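Local coordinates for putative ATP-grasp superfamily protein (Archaeoglobus fulgidus, PDB 3DF7) that is of unknown function but, as a putative member of the ATP-grasp superfamily, probably binds ATP and a metal ion, at residues 28-32 / 52-56; 98-104 / 223-228; 126-132 / 159-163. All coordinates share one frame; numbering follows the deposited sequence.

Contact 1 of 3, residues 28-32 / 52-56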
ATOM      1  N   PHE A  28      -1.434   1.623 -10.328  1.00  7.99           N
ATOM      2  CA  PHE A  28      -0.918   2.628 -11.257  1.00  7.11           C
ATOM      3  C   PHE A  28      -2.066   3.251 -12.049  1.00  7.91           C
ATOM      4  O   PHE A  28      -2.139   4.471 -12.205  1.00  7.51           O
ATOM      5  CB  PHE A  28       0.086   2.013 -12.239  1.00  7.06           C
ATOM      6  CG  PHE A  28       0.710   3.018 -13.172  1.00  9.54           C
ATOM      7  CD1 PHE A  28       1.793   3.790 -12.764  1.00  8.81           C
ATOM      8  CD2 PHE A  28       0.192   3.213 -14.449  1.00  9.68           C
ATOM      9  CE1 PHE A  28       2.355   4.745 -13.614  1.00 10.87           C
ATOM     10  CE2 PHE A  28       0.745   4.169 -15.310  1.00 11.88           C
ATOM     11  CZ  PHE A  28       1.830   4.935 -14.888  1.00  9.55           C
ATOM     12  N   LYS A  29      -2.957   2.405 -12.561  1.00  7.66           N
ATOM     13  CA  LYS A  29      -4.106   2.882 -13.330  1.00  9.21           C
ATOM     14  C   LYS A  29      -4.938   3.823 -12.462  1.00  9.18           C
ATOM     15  O   LYS A  29      -5.305   4.925 -12.881  1.00  8.44           O
ATOM     16  CB  LYS A  29      -4.963   1.692 -13.786  1.00 10.53           C
ATOM     17  CG  LYS A  29      -6.187   2.068 -14.616  1.00 13.84           C
ATOM     18  CD  LYS A  29      -7.074   0.849 -14.860  1.00 18.08           C
ATOM     19  CE  LYS A  29      -8.206   1.145 -15.831  1.00 21.46           C
ATOM     20  NZ  LYS A  29      -8.985   2.353 -15.441  1.00 24.42           N
ATOM     21  N   SER A  30      -5.214   3.386 -11.237  1.00  9.21           N
ATOM     22  CA  SER A  30      -6.004   4.177 -10.305  1.00 10.90           C
ATOM     23  C   SER A  30      -5.328   5.508  -9.977  1.00  9.89           C
ATOM     24  O   SER A  30      -5.989   6.546  -9.916  1.00 10.88           O
ATOM     25  CB  SER A  30      -6.249   3.379  -9.017  1.00 13.12           C
ATOM     26  OG  SER A  30      -6.952   4.161  -8.069  1.00 22.13           O
ATOM     27  N   ALA A  31      -4.014   5.475  -9.768  1.00  8.75           N
ATOM     28  CA  ALA A  31      -3.253   6.684  -9.454  1.00  8.18           C
ATOM     29  C   ALA A  31      -3.188   7.607 -10.671  1.00  7.76           C
ATOM     30  O   ALA A  31      -3.288   8.828 -10.544  1.00  8.53           O
ATOM     31  CB  ALA A  31      -1.837   6.315  -9.001  1.00  9.00           C
ATOM     32  N   PHE A  32      -3.016   7.017 -11.849  1.00  6.81           N
ATOM     33  CA  PHE A  32      -2.949   7.785 -13.086  1.00  7.16           C
ATOM     34  C   PHE A  32      -4.265   8.545 -13.306  1.00  9.46           C
ATOM     35  O   PHE A  32      -4.265   9.754 -13.557  1.00  8.68           O
ATOM     36  CB  PHE A  32      -2.700   6.842 -14.269  1.00  9.64           C
ATOM     37  CG  PHE A  32      -2.549   7.546 -15.586  1.00 12.86           C
ATOM     38  CD1 PHE A  32      -1.321   8.065 -15.975  1.00 11.72           C
ATOM     39  CD2 PHE A  32      -3.644   7.708 -16.432  1.00 15.59           C
ATOM     40  CE1 PHE A  32      -1.177   8.739 -17.188  1.00 16.12           C
ATOM     41  CE2 PHE A  32      -3.513   8.381 -17.650  1.00 17.52           C
ATOM     42  CZ  PHE A  32      -2.274   8.898 -18.026  1.00 16.21           C
ATOM     43  N   LEU A  52      -2.317   0.611 -22.800  1.00 13.96           N
ATOM     44  CA  LEU A  52      -3.205   1.025 -21.719  1.00 12.32           C
ATOM     45  C   LEU A  52      -3.067   2.464 -21.241  1.00 12.40           C
ATOM     46  O   LEU A  52      -3.986   3.000 -20.624  1.00 12.29           O
ATOM     47  CB  LEU A  52      -3.011   0.095 -20.514  1.00 14.27           C
ATOM     48  CG  LEU A  52      -3.137  -1.415 -20.726  1.00 18.27           C
ATOM     49  CD1 LEU A  52      -2.856  -2.129 -19.409  1.00 19.04           C
ATOM     50  CD2 LEU A  52      -4.527  -1.764 -21.242  1.00 19.02           C
ATOM     51  N   PHE A  53      -1.934   3.096 -21.524  1.00 10.55           N
ATOM     52  CA  PHE A  53      -1.723   4.457 -21.056  1.00  9.35           C
ATOM     53  C   PHE A  53      -1.185   5.434 -22.086  1.00 10.38           C
ATOM     54  O   PHE A  53      -0.446   5.060 -22.995  1.00  8.88           O
ATOM     55  CB  PHE A  53      -0.784   4.439 -19.851  1.00 10.28           C
ATOM     56  CG  PHE A  53      -1.231   3.517 -18.752  1.00 12.02           C
ATOM     57  CD1 PHE A  53      -0.708   2.230 -18.646  1.00 11.03           C
ATOM     58  CD2 PHE A  53      -2.185   3.933 -17.828  1.00 12.41           C
ATOM     59  CE1 PHE A  53      -1.130   1.370 -17.632  1.00 12.29           C
ATOM     60  CE2 PHE A  53      -2.614   3.078 -16.810  1.00 10.06           C
ATOM     61  CZ  PHE A  53      -2.083   1.795 -16.715  1.00 11.30           C
ATOM     62  N   THR A  54      -1.565   6.699 -21.925  1.00  9.23           N
ATOM     63  CA  THR A  54      -1.110   7.752 -22.813  1.00  9.82           C
ATOM     64  C   THR A  54       0.242   8.276 -22.333  1.00 10.44           C
ATOM     65  O   THR A  54       0.402   9.456 -22.032  1.00  8.50           O
ATOM     66  CB  THR A  54      -2.133   8.897 -22.874  1.00  9.77           C
ATOM     67  OG1 THR A  54      -2.545   9.244 -21.548  1.00 11.98           O
ATOM     68  CG2 THR A  54      -3.359   8.466 -23.689  1.00 11.00           C
ATOM     69  N   LEU A  55       1.204   7.362 -22.240  1.00  9.84           N
ATOM     70  CA  LEU A  55       2.564   7.682 -21.824  1.00  8.01           C
ATOM     71  C   LEU A  55       3.519   6.922 -22.735  1.00  9.85           C
ATOM     72  O   LEU A  55       3.146   5.909 -23.334  1.00  9.84           O
ATOM     73  CB  LEU A  55       2.798   7.253 -20.376  1.00 10.46           C
ATOM     74  CG  LEU A  55       2.086   8.047 -19.278  1.00  8.16           C
ATOM     75  CD1 LEU A  55       2.227   7.329 -17.940  1.00  8.60           C
ATOM     76  CD2 LEU A  55       2.680   9.444 -19.206  1.00  7.33           C
ATOM     77  N   PRO A  56       4.762   7.402 -22.863  1.00  8.81           N
ATOM     78  CA  PRO A  56       5.709   6.695 -23.726  1.00 10.81           C
ATOM     79  C   PRO A  56       6.220   5.433 -23.045  1.00 11.85           C
ATOM     80  O   PRO A  56       6.080   5.269 -21.828  1.00 10.41           O
ATOM     81  CB  PRO A  56       6.813   7.723 -23.933  1.00 10.89           C
ATOM     82  CG  PRO A  56       6.842   8.429 -22.610  1.00  9.68           C
ATOM     83  CD  PRO A  56       5.363   8.635 -22.322  1.00  8.37           C
TER

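Contact 2 of 3, residues 98-104 / 223-228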
ATOM      1  N   LEU A  98       5.462  13.244  -2.995  1.00  9.70           N
ATOM      2  CA  LEU A  98       4.067  13.196  -2.558  1.00 10.35           C
ATOM      3  C   LEU A  98       3.873  12.015  -1.614  1.00  8.85           C
ATOM      4  O   LEU A  98       2.812  11.857  -1.010  1.00  9.11           O
ATOM      5  CB  LEU A  98       3.112  13.056  -3.754  1.00 10.00           C
ATOM      6  CG  LEU A  98       3.084  14.204  -4.767  1.00 13.41           C
ATOM      7  CD1 LEU A  98       1.892  14.022  -5.694  1.00 13.83           C
ATOM      8  CD2 LEU A  98       2.986  15.546  -4.046  1.00 12.59           C
ATOM      9  N   GLY A  99       4.915  11.195  -1.501  1.00  9.19           N
ATOM     10  CA  GLY A  99       4.888  10.028  -0.635  1.00  8.97           C
ATOM     11  C   GLY A  99       5.796  10.201   0.570  1.00  9.58           C
ATOM     12  O   GLY A  99       6.206  11.319   0.889  1.00 10.25           O
ATOM     13  N   SER A 100       6.122   9.098   1.236  1.00  8.70           N
ATOM     14  CA  SER A 100       6.968   9.137   2.426  1.00  9.22           C
ATOM     15  C   SER A 100       8.463   9.262   2.136  1.00  9.24           C
ATOM     16  O   SER A 100       8.932   8.862   1.071  1.00  9.89           O
ATOM     17  CB  SER A 100       6.726   7.887   3.278  1.00  8.21           C
ATOM     18  OG  SER A 100       5.397   7.857   3.778  1.00 10.82           O
ATOM     19  N   SER A 101       9.206   9.814   3.094  1.00  9.06           N
ATOM     20  CA  SER A 101      10.651   9.987   2.944  1.00  9.60           C
ATOM     21  C   SER A 101      11.360   8.638   2.970  1.00 10.21           C
ATOM     22  O   SER A 101      10.860   7.681   3.562  1.00 10.22           O
ATOM     23  CB  SER A 101      11.208  10.857   4.073  1.00 11.68           C
ATOM     24  OG  SER A 101      11.264  10.129   5.288  1.00 13.18           O
ATOM     25  N   SER A 102      12.526   8.556   2.334  1.00 10.14           N
ATOM     26  CA  SER A 102      13.278   7.304   2.313  1.00  9.71           C
ATOM     27  C   SER A 102      13.663   6.923   3.742  1.00 11.29           C
ATOM     28  O   SER A 102      13.760   5.741   4.076  1.00  9.98           O
ATOM     29  CB  SER A 102      14.539   7.442   1.442  1.00 10.58           C
ATOM     30  OG  SER A 102      15.413   8.440   1.937  1.00 12.47           O
ATOM     31  N   ARG A 103      13.874   7.931   4.583  1.00 13.33           N
ATOM     32  CA  ARG A 103      14.231   7.706   5.982  1.00 14.91           C
ATOM     33  C   ARG A 103      13.138   6.877   6.671  1.00 14.03           C
ATOM     34  O   ARG A 103      13.418   5.882   7.341  1.00 12.59           O
ATOM     35  CB  ARG A 103      14.393   9.058   6.694  1.00 19.84           C
ATOM     36  CG  ARG A 103      14.831   8.964   8.147  1.00 28.50           C
ATOM     37  CD  ARG A 103      15.050  10.348   8.776  1.00 33.67           C
ATOM     38  NE  ARG A 103      13.841  10.943   9.357  1.00 36.99           N
ATOM     39  CZ  ARG A 103      12.854  11.509   8.665  1.00 39.36           C
ATOM     40  NH1 ARG A 103      12.902  11.571   7.340  1.00 37.95           N
ATOM     41  NH2 ARG A 103      11.816  12.032   9.307  1.00 40.81           N
ATOM     42  N   ALA A 104      11.890   7.298   6.500  1.00 11.61           N
ATOM     43  CA  ALA A 104      10.754   6.600   7.093  1.00 10.27           C
ATOM     44  C   ALA A 104      10.554   5.219   6.465  1.00 12.03           C
ATOM     45  O   ALA A 104      10.245   4.249   7.159  1.00 10.29           O
ATOM     46  CB  ALA A 104       9.497   7.436   6.923  1.00 10.48           C
ATOM     47  N   VAL A 223       6.531   7.313  13.468  1.00 19.01           N
ATOM     48  CA  VAL A 223       7.548   7.340  12.425  1.00 17.72           C
ATOM     49  C   VAL A 223       7.706   8.663  11.688  1.00 18.23           C
ATOM     50  O   VAL A 223       6.899   9.006  10.822  1.00 17.54           O
ATOM     51  CB  VAL A 223       7.266   6.238  11.381  1.00 16.90           C
ATOM     52  CG1 VAL A 223       8.469   6.062  10.468  1.00 18.08           C
ATOM     53  CG2 VAL A 223       6.915   4.934  12.084  1.00 18.16           C
ATOM     54  N   GLU A 224       8.764   9.395  12.018  1.00 17.19           N
ATOM     55  CA  GLU A 224       9.022  10.674  11.364  1.00 18.28           C
ATOM     56  C   GLU A 224       9.352  10.424   9.898  1.00 15.64           C
ATOM     57  O   GLU A 224      10.086   9.495   9.574  1.00 14.76           O
ATOM     58  CB  GLU A 224      10.195  11.393  12.034  1.00 20.49           C
ATOM     59  CG  GLU A 224       9.892  11.922  13.423  1.00 29.70           C
ATOM     60  CD  GLU A 224       9.413  10.840  14.376  1.00 34.46           C
ATOM     61  OE1 GLU A 224      10.074   9.778  14.459  1.00 36.82           O
ATOM     62  OE2 GLU A 224       8.378  11.053  15.046  1.00 36.85           O
ATOM     63  N   GLY A 225       8.801  11.247   9.014  1.00 14.65           N
ATOM     64  CA  GLY A 225       9.073  11.077   7.599  1.00 13.98           C
ATOM     65  C   GLY A 225       7.888  10.577   6.792  1.00 12.47           C
ATOM     66  O   GLY A 225       7.845  10.762   5.580  1.00 12.13           O
ATOM     67  N   LEU A 226       6.929   9.927   7.445  1.00 11.64           N
ATOM     68  CA  LEU A 226       5.764   9.444   6.716  1.00 11.72           C
ATOM     69  C   LEU A 226       5.081  10.680   6.169  1.00 10.97           C
ATOM     70  O   LEU A 226       5.034  11.713   6.827  1.00 10.41           O
ATOM     71  CB  LEU A 226       4.814   8.672   7.636  1.00  9.96           C
ATOM     72  CG  LEU A 226       5.369   7.325   8.099  1.00 11.12           C
ATOM     73  CD1 LEU A 226       4.364   6.639   9.005  1.00 10.86           C
ATOM     74  CD2 LEU A 226       5.667   6.454   6.876  1.00 10.27           C
ATOM     75  N   ASN A 227       4.559  10.575   4.958  1.00 10.27           N
ATOM     76  CA  ASN A 227       3.913  11.704   4.316  1.00 10.31           C
ATOM     77  C   ASN A 227       3.028  11.211   3.183  1.00 10.45           C
ATOM     78  O   ASN A 227       3.381  10.262   2.490  1.00 10.10           O
ATOM     79  CB  ASN A 227       4.983  12.656   3.775  1.00 10.89           C
ATOM     80  CG  ASN A 227       4.402  13.770   2.926  1.00 12.09           C
ATOM     81  OD1 ASN A 227       4.565  13.789   1.700  1.00 13.93           O
ATOM     82  ND2 ASN A 227       3.722  14.706   3.570  1.00  9.52           N
ATOM     83  N   GLY A 228       1.879  11.856   3.007  1.00 11.53           N
ATOM     84  CA  GLY A 228       0.967  11.466   1.948  1.00 10.82           C
ATOM     85  C   GLY A 228       0.142  10.256   2.336  1.00 10.79           C
ATOM     86  O   GLY A 228      -0.212  10.083   3.502  1.00 11.07           O
TER
HETATM   87  O   HOH W   1       3.540   7.573   1.964  1.00  9.17           O

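Contact 3 of 3, residues 126-132 / 159-163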
ATOM      1  N   GLN A 126       3.736  -9.869  19.730  1.00 12.76           N
ATOM      2  CA  GLN A 126       5.071 -10.255  20.164  1.00 13.04           C
ATOM      3  C   GLN A 126       5.860 -10.545  18.897  1.00 12.53           C
ATOM      4  O   GLN A 126       5.356 -11.208  17.990  1.00 11.53           O
ATOM      5  CB  GLN A 126       5.019 -11.512  21.033  1.00 15.21           C
ATOM      6  CG  GLN A 126       4.427 -11.304  22.414  1.00 18.16           C
ATOM      7  CD  GLN A 126       4.568 -12.539  23.281  1.00 20.83           C
ATOM      8  OE1 GLN A 126       5.664 -13.093  23.414  1.00 18.78           O
ATOM      9  NE2 GLN A 126       3.465 -12.979  23.876  1.00 21.16           N
ATOM     10  N   THR A 127       7.086 -10.039  18.830  1.00 12.00           N
ATOM     11  CA  THR A 127       7.936 -10.241  17.659  1.00 11.70           C
ATOM     12  C   THR A 127       9.351 -10.592  18.105  1.00 11.88           C
ATOM     13  O   THR A 127       9.846 -10.057  19.098  1.00 11.81           O
ATOM     14  CB  THR A 127       7.978  -8.973  16.783  1.00 11.54           C
ATOM     15  OG1 THR A 127       6.638  -8.563  16.480  1.00 12.05           O
ATOM     16  CG2 THR A 127       8.724  -9.243  15.474  1.00 13.24           C
ATOM     17  N   SER A 128      10.002 -11.481  17.362  1.00 11.37           N
ATOM     18  CA  SER A 128      11.351 -11.911  17.712  1.00 11.14           C
ATOM     19  C   SER A 128      12.133 -12.372  16.486  1.00 11.46           C
ATOM     20  O   SER A 128      11.573 -12.512  15.400  1.00 11.88           O
ATOM     21  CB  SER A 128      11.269 -13.054  18.732  1.00 11.48           C
ATOM     22  OG  SER A 128      12.559 -13.482  19.134  1.00 12.09           O
ATOM     23  N   LEU A 129      13.432 -12.594  16.663  1.00 11.69           N
ATOM     24  CA  LEU A 129      14.277 -13.061  15.569  1.00 12.12           C
ATOM     25  C   LEU A 129      14.463 -14.572  15.711  1.00 12.47           C
ATOM     26  O   LEU A 129      15.155 -15.214  14.917  1.00 13.82           O
ATOM     27  CB  LEU A 129      15.632 -12.344  15.598  1.00 11.24           C
ATOM     28  CG  LEU A 129      15.589 -10.837  15.305  1.00 12.16           C
ATOM     29  CD1 LEU A 129      16.958 -10.213  15.523  1.00 11.12           C
ATOM     30  CD2 LEU A 129      15.134 -10.618  13.866  1.00 12.19           C
ATOM     31  N   ARG A 130      13.836 -15.126  16.743  1.00 14.13           N
ATOM     32  CA  ARG A 130      13.887 -16.554  17.021  1.00 14.48           C
ATOM     33  C   ARG A 130      12.479 -17.034  17.370  1.00 13.21           C
ATOM     34  O   ARG A 130      11.586 -16.224  17.599  1.00 12.73           O
ATOM     35  CB  ARG A 130      14.867 -16.823  18.168  1.00 17.28           C
ATOM     36  CG  ARG A 130      16.321 -16.714  17.722  1.00 22.47           C
ATOM     37  CD  ARG A 130      17.305 -16.999  18.833  1.00 29.45           C
ATOM     38  NE  ARG A 130      18.678 -17.021  18.328  1.00 32.91           N
ATOM     39  CZ  ARG A 130      19.753 -17.164  19.096  1.00 34.30           C
ATOM     40  NH1 ARG A 130      19.616 -17.296  20.407  1.00 36.10           N
ATOM     41  NH2 ARG A 130      20.963 -17.181  18.552  1.00 35.33           N
ATOM     42  N   PRO A 131      12.258 -18.359  17.405  1.00 13.90           N
ATOM     43  CA  PRO A 131      10.926 -18.878  17.731  1.00 12.69           C
ATOM     44  C   PRO A 131      10.333 -18.287  19.006  1.00 13.78           C
ATOM     45  O   PRO A 131      11.052 -18.003  19.963  1.00 13.68           O
ATOM     46  CB  PRO A 131      11.166 -20.381  17.841  1.00 14.20           C
ATOM     47  CG  PRO A 131      12.235 -20.610  16.805  1.00 12.52           C
ATOM     48  CD  PRO A 131      13.184 -19.461  17.085  1.00 12.72           C
ATOM     49  N   LEU A 132       9.018 -18.091  19.000  1.00 14.77           N
ATOM     50  CA  LEU A 132       8.309 -17.553  20.155  1.00 14.91           C
ATOM     51  C   LEU A 132       7.580 -18.696  20.852  1.00 16.32           C
ATOM     52  O   LEU A 132       7.314 -19.728  20.240  1.00 16.21           O
ATOM     53  CB  LEU A 132       7.288 -16.504  19.713  1.00 14.28           C
ATOM     54  CG  LEU A 132       7.830 -15.174  19.187  1.00 14.66           C
ATOM     55  CD1 LEU A 132       6.732 -14.404  18.466  1.00 13.91           C
ATOM     56  CD2 LEU A 132       8.386 -14.366  20.352  1.00 13.31           C
ATOM     57  N   HIS A 159      14.271 -13.676   8.409  1.00 16.44           N
ATOM     58  CA  HIS A 159      12.859 -13.679   8.793  1.00 16.58           C
ATOM     59  C   HIS A 159      12.681 -13.269  10.249  1.00 17.02           C
ATOM     60  O   HIS A 159      13.639 -13.218  11.023  1.00 16.47           O
ATOM     61  CB  HIS A 159      12.245 -15.078   8.643  1.00 16.58           C
ATOM     62  CG  HIS A 159      11.917 -15.466   7.235  1.00 18.39           C
ATOM     63  ND1 HIS A 159      12.877 -15.625   6.259  1.00 19.07           N
ATOM     64  CD2 HIS A 159      10.734 -15.766   6.650  1.00 19.10           C
ATOM     65  CE1 HIS A 159      12.300 -16.008   5.135  1.00 20.53           C
ATOM     66  NE2 HIS A 159      10.999 -16.101   5.344  1.00 21.16           N
ATOM     67  N   ILE A 160      11.442 -12.970  10.618  1.00 15.14           N
ATOM     68  CA  ILE A 160      11.134 -12.645  12.001  1.00 14.71           C
ATOM     69  C   ILE A 160      10.040 -13.615  12.407  1.00 14.01           C
ATOM     70  O   ILE A 160       9.367 -14.200  11.553  1.00 13.15           O
ATOM     71  CB  ILE A 160      10.580 -11.204  12.193  1.00 14.74           C
ATOM     72  CG1 ILE A 160       9.285 -11.026  11.395  1.00 14.20           C
ATOM     73  CG2 ILE A 160      11.626 -10.183  11.799  1.00 16.13           C
ATOM     74  CD1 ILE A 160       8.461  -9.825  11.834  1.00 14.51           C
ATOM     75  N   ALA A 161       9.890 -13.807  13.709  1.00 12.67           N
ATOM     76  CA  ALA A 161       8.847 -14.659  14.242  1.00 12.17           C
ATOM     77  C   ALA A 161       7.852 -13.650  14.793  1.00 12.12           C
ATOM     78  O   ALA A 161       8.256 -12.661  15.406  1.00 11.46           O
ATOM     79  CB  ALA A 161       9.394 -15.535  15.370  1.00 10.99           C
ATOM     80  N   GLN A 162       6.565 -13.871  14.561  1.00 12.14           N
ATOM     81  CA  GLN A 162       5.576 -12.937  15.069  1.00 13.30           C
ATOM     82  C   GLN A 162       4.300 -13.614  15.516  1.00 13.90           C
ATOM     83  O   GLN A 162       3.704 -14.411  14.787  1.00 13.46           O
ATOM     84  CB  GLN A 162       5.247 -11.866  14.027  1.00 16.33           C
ATOM     85  CG  GLN A 162       4.331 -10.771  14.568  1.00 19.98           C
ATOM     86  CD  GLN A 162       4.213  -9.587  13.630  1.00 22.35           C
ATOM     87  OE1 GLN A 162       3.570  -9.668  12.583  1.00 22.53           O
ATOM     88  NE2 GLN A 162       4.846  -8.478  14.000  1.00 24.61           N
ATOM     89  N   GLU A 163       3.897 -13.283  16.735  1.00 14.27           N
ATOM     90  CA  GLU A 163       2.685 -13.816  17.335  1.00 13.92           C
ATOM     91  C   GLU A 163       1.511 -13.697  16.373  1.00 13.85           C
ATOM     92  O   GLU A 163       1.301 -12.654  15.751  1.00 13.37           O
ATOM     93  CB  GLU A 163       2.391 -13.055  18.637  1.00 15.18           C
ATOM     94  CG  GLU A 163       0.951 -13.165  19.141  1.00 14.66           C
ATOM     95  CD  GLU A 163       0.711 -12.370  20.411  1.00 14.70           C
ATOM     96  OE1 GLU A 163       1.349 -11.313  20.585  1.00 14.38           O
ATOM     97  OE2 GLU A 163      -0.127 -12.792  21.231  1.00 16.86           O
TER

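Contact 1 of 3, residues 28-32 / 52-56
The ring of Phe53 packs against two phenylalanines one helical turn apart, Phe28 at its face and Phe32 beyond its edge. Phe28 comes in edge-on: its CD2 lies 3.5 Å from Phe53 CZ, and its CE2 sits over the middle of the Phe53 face. The planes of these two rings are perpendicular (90°), a textbook T-shaped stack in which the faintly positive C-H rim of Phe28 meets the pi cloud of Phe53. Phe53 then repeats the gesture, turning its own edge, led by CD2, toward a face of Phe32. This second edge-to-face pair is looser and less square, with ring centroids 5.7 Å apart and CD2 offset toward the rim of Phe32. The other edge contact of Phe53 is with the helix backbone, where CE2 reaches Lys29 CA at 3.8 Å.

Leu55, two residues after Phe53 on the loop, completes the cluster. Its CD1 methyl is shared, touching Phe28 CZ in the plane of that ring at 3.9 Å and Phe32 CE1 at 3.8 Å; a branched aliphatic side chain suits a corner where two rings meet. Thr54, the centre of an inverse gamma turn, sets its OG1 at the edge of Phe32, 3.5 Å from CZ, a place near solvent where a small hydroxyl is tolerated.

Both helix phenylalanines hold CG anti to the backbone N (chi1 -177° in each), which sends the two rings out side by side as a pair of prongs. Farther out, Phe28 also rests on Leu6 and Glu8 of strand 3-8, and Lys29 turns its amine aside to a salt bridge with Asp33. The whole is an aromatic cluster near the surface, pinning the loop after strand 40-42 onto helix 18-35, which packs against the parallel sheet of the N-terminal part.

Contact 2 of 3, residues 98-104 / 223-228
Ser100 and Asn227 meet through a backbone-to-side-chain hydrogen bond: Asn227 N donates to Ser100 OG at 3.1 Å. The same hydroxyl donates to a water 2.6 Å from OG, and that water in turn donates to Asn227 O, 2.7 Å away. OG is thus gripped as both acceptor and donor, the double role that suits serine to a buried place. Its chi1 of -64° keeps OG beside the backbone N and turned toward Leu226 and Asn227.

The next link is mainly a backbone bond. Ser101 N points almost straight at Gly225 O (3.0 Å, 178° at the hydrogen), though it approaches from above the carbonyl plane; Ser101 OG adds a weak bond to the same oxygen. That hydroxyl chiefly serves as the N-cap of helix 102-108, accepting from Ala104 N at 3.1 Å. Here the first turn of a helix lies against the type II turn Val223-Leu226, joining the pre-ATP-grasp part of the chain to the ATP-grasp part.

Gly225, at positive phi, has no side chain to collide with Ser101 OG or the Ala104 methyl, and Ala104 is small enough for its CB to lie 3.4 Å from Glu224 O. The Arg103 guanidinium lays a face over that carbonyl oxygen, while beyond Ser100 Gly228 CA offers a C-H to Leu98 O at 3.5 Å.

Contact 3 of 3, residues 126-132 / 159-163
Backbone hydrogen bonds lay Thr127 and Ser128 antiparallel against Ala161 and Gln162. Ser128 and Ala161 form the hydrogen-bonded pair, with Ser128 N to Ala161 O at 2.9 Å and Ala161 N to Ser128 O at 2.7 Å. Thr127 and Gln162 are the neighbouring non-hydrogen-bonded pair, and the ladder resumes where Glu163 N binds Gln126 O in its carbonyl plane at 2.8 Å. The small sheet is consistent with a subdomain of the ATP-grasp fold.

Side-chain hydrogen bonds reinforce this ladder. Glu163 reaches across with an extended chain, CG anti to its backbone N (chi1 161°), to Gln126, just before strand 127-128, where OE1 accepts a hydrogen bond from Gln126 N at 2.9 Å through its anti lone pair. Gln126 thereby gives and receives at Glu163, both through its backbone. On the face shared by Thr127 and Gln162, Gln162 NE2 reaches Thr127 OG1 at 3.1 Å, with the hydroxyl oxygen lying in the amide plane. That hydroxyl also bonds to Pro125 O, so threonine serves two partners at once. Within the first segment, Ser128 OG accepts from Arg130 N at 3.2 Å, an ST turn that helps the chain bend away after the short strand.

Apolar contacts fill in around the polar ones. Thr127 CG2 touches Ile160 CD1 at 3.7 Å, and Leu129 CD2 leans on Ile160 CG2. As the chain doubles back, Leu132 lies over the Ala161 methyl with its CD1 near Glu163 N; a small alanine suits this covered spot, where its CB also lies close to Arg130 O.

The chemistry implies a register held by backbone and side chains alike: main-chain bonds set the pairing, and the Glu163 carboxylate adds a bond to Gln126 and the Gln162 amide one to Thr127, securing 127-128, an outermost strand of the three-stranded sheet within this chain.

Overall arrangement
Contact 1 comes first along the chain, closing a short loop that leaves helix 18-35, runs through strand 40-42 and returns in residues 52-56. Contact 2 opens only afterwards, and its 98-104 segment, following strand 96-97 of the parallel sheet, waits more than a hundred residues for its partner 223-228, which leads into strand 228-236 of the large antiparallel sheet. Nested inside that long loop, contact 3 joins strands 127-128 and 159-163 of the small three-stranded sheet. Contacts 1 and 3 lie on opposite sides of the chain's centre, their centres about 40 Å apart, while contact 2 ties the N-terminal part to the ATP-grasp region.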